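PDB 1QOR: quinone oxidoreductase 1 from Escherichia coli, which catalyses the one-electron reduction of quinones to semiquinones with NADPH as the electron donor, working as a homodimer. Local coordinates for residues Gln117-Ser121 against Lys293-Ala297. Sequence-based numbering, arbitrary orientation.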
ATOM      1  N   GLN A 117     -12.278  14.242  29.631  1.00 27.95           N
ATOM      2  CA  GLN A 117     -10.978  13.739  29.185  1.00 28.16           C
ATOM      3  C   GLN A 117     -11.179  12.569  28.264  1.00 26.66           C
ATOM      4  O   GLN A 117     -10.436  12.394  27.297  1.00 26.30           O
ATOM      5  CB  GLN A 117     -10.118  13.245  30.343  1.00 29.07           C
ATOM      6  CG  GLN A 117      -9.513  14.326  31.181  1.00 32.68           C
ATOM      7  CD  GLN A 117      -8.778  13.742  32.376  1.00 36.27           C
ATOM      8  OE1 GLN A 117      -9.323  12.912  33.125  1.00 37.10           O
ATOM      9  NE2 GLN A 117      -7.516  14.125  32.531  1.00 37.77           N
ATOM     10  N   ALA A 118     -12.164  11.749  28.610  1.00 25.42           N
ATOM     11  CA  ALA A 118     -12.491  10.558  27.851  1.00 24.48           C
ATOM     12  C   ALA A 118     -13.028  10.905  26.455  1.00 23.81           C
ATOM     13  O   ALA A 118     -12.528  10.385  25.453  1.00 24.00           O
ATOM     14  CB  ALA A 118     -13.478   9.714  28.633  1.00 24.21           C
ATOM     15  N   ALA A 119     -13.976  11.833  26.378  1.00 22.49           N
ATOM     16  CA  ALA A 119     -14.554  12.238  25.098  1.00 22.36           C
ATOM     17  C   ALA A 119     -13.577  13.084  24.260  1.00 22.85           C
ATOM     18  O   ALA A 119     -13.830  13.365  23.064  1.00 22.98           O
ATOM     19  CB  ALA A 119     -15.863  13.018  25.325  1.00 21.36           C
ATOM     20  N   ALA A 120     -12.502  13.570  24.884  1.00 21.05           N
ATOM     21  CA  ALA A 120     -11.538  14.368  24.144  1.00 20.06           C
ATOM     22  C   ALA A 120     -10.483  13.441  23.481  1.00 20.14           C
ATOM     23  O   ALA A 120      -9.785  13.819  22.515  1.00 19.60           O
ATOM     24  CB  ALA A 120     -10.819  15.349  25.118  1.00 17.86           C
ATOM     25  N   SER A 121     -10.422  12.197  23.934  1.00 19.94           N
ATOM     26  CA  SER A 121      -9.336  11.364  23.489  1.00 19.55           C
ATOM     27  C   SER A 121      -9.585   9.920  23.177  1.00 19.00           C
ATOM     28  O   SER A 121      -8.630   9.225  22.803  1.00 18.01           O
ATOM     29  CB  SER A 121      -8.318  11.374  24.628  1.00 20.79           C
ATOM     30  OG  SER A 121      -8.922  10.750  25.768  1.00 21.58           O
ATOM     31  N   LYS A 293      -1.555  14.259  27.961  1.00 28.57           N
ATOM     32  CA  LYS A 293      -2.480  15.250  28.508  1.00 30.37           C
ATOM     33  C   LYS A 293      -3.559  15.479  27.469  1.00 31.65           C
ATOM     34  O   LYS A 293      -3.255  15.739  26.279  1.00 30.86           O
ATOM     35  CB  LYS A 293      -1.796  16.606  28.715  1.00 33.23           C
ATOM     36  CG  LYS A 293      -0.461  16.631  29.455  1.00 37.73           C
ATOM     37  CD  LYS A 293      -0.542  15.987  30.830  1.00 42.67           C
ATOM     38  CE  LYS A 293       0.704  16.357  31.688  1.00 45.73           C
ATOM     39  NZ  LYS A 293       2.036  16.045  31.042  1.00 47.70           N
ATOM     40  N   VAL A 294      -4.816  15.445  27.896  1.00 32.63           N
ATOM     41  CA  VAL A 294      -5.903  15.657  26.941  1.00 34.97           C
ATOM     42  C   VAL A 294      -6.927  16.671  27.422  1.00 36.71           C
ATOM     43  O   VAL A 294      -8.091  16.580  27.074  1.00 38.97           O
ATOM     44  CB  VAL A 294      -6.624  14.327  26.517  1.00 33.57           C
ATOM     45  CG1 VAL A 294      -5.648  13.351  25.881  1.00 32.53           C
ATOM     46  CG2 VAL A 294      -7.298  13.696  27.684  1.00 33.04           C
ATOM     47  N   ASP A 295      -6.499  17.650  28.199  1.00 37.39           N
ATOM     48  CA  ASP A 295      -7.428  18.647  28.681  1.00 38.91           C
ATOM     49  C   ASP A 295      -7.800  19.549  27.509  1.00 37.96           C
ATOM     50  O   ASP A 295      -6.997  19.771  26.615  1.00 38.58           O
ATOM     51  CB  ASP A 295      -6.804  19.401  29.848  1.00 43.52           C
ATOM     52  CG  ASP A 295      -6.299  18.443  30.955  1.00 47.82           C
ATOM     53  OD1 ASP A 295      -7.067  17.511  31.345  1.00 49.61           O
ATOM     54  OD2 ASP A 295      -5.130  18.608  31.414  1.00 50.11           O
ATOM     55  N   VAL A 296      -9.046  20.006  27.482  1.00 36.67           N
ATOM     56  CA  VAL A 296      -9.570  20.825  26.380  1.00 34.91           C
ATOM     57  C   VAL A 296      -9.717  22.312  26.692  1.00 34.79           C
ATOM     58  O   VAL A 296     -10.278  22.672  27.721  1.00 35.02           O
ATOM     59  CB  VAL A 296     -10.981  20.225  25.899  1.00 33.53           C
ATOM     60  CG1 VAL A 296     -11.708  21.165  24.927  1.00 32.75           C
ATOM     61  CG2 VAL A 296     -10.775  18.875  25.225  1.00 31.46           C
ATOM     62  N   ALA A 297      -9.260  23.164  25.775  1.00 34.85           N
ATOM     63  CA  ALA A 297      -9.375  24.616  25.917  1.00 36.13           C
ATOM     64  C   ALA A 297     -10.848  24.913  26.187  1.00 37.60           C
ATOM     65  O   ALA A 297     -11.713  24.329  25.533  1.00 39.77           O
ATOM     66  CB  ALA A 297      -8.956  25.295  24.619  1.00 34.13           C
TER
HETATM   67  O   HOH W   1      -5.491  15.267  30.733  1.00 36.96           O
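Where a helix meets an irregular linker, packing and solvent can share the contact: no direct hydrogen bond joins Gln117-Ser121 to Lys293-Ala297, which are held by apolar packing and a bridging water. Gln117 begins the contact near the start of helix 115-135. Its OE1 takes a hydrogen bond from the backbone N of Ser114, while NE2 donates to the water between the segments. That water accepts from Gln117 NE2 (2.9 Å) and from Val294 N (2.9 Å) and donates to Asp295 OD1 (2.8 Å), bridging a gap in which Gln117 NE2 and Asp295 OD1 stand 3.6 Å apart. Next to this water-mediated link Val294 packs against the helix, its CG2 3.9 Å from Gln117 CB and 3.4 Å from Gln117 O. Ala118 and Ala119 touch Leu109 and Leu324 instead. Ala120 points back to the linker, its CB 3.6 Å from Val294 O and 3.5 Å from CG2 of Val296, which also rests on Leu324; the small methyl lets the chain come this close. Ser121, its side chain about 10 Å from the bound NADPH, folds OG back onto Gln117 O (2.7 Å), while its CB meets Val294 CG1 at 3.6 Å. The contact thus packs helix 115-135 against the loop between helix 273-288 and strand 301-303, within the two-domain fold of the zinc-containing alcohol dehydrogenase family, a GroES-like part and a Rossmann-type NADPH-binding part.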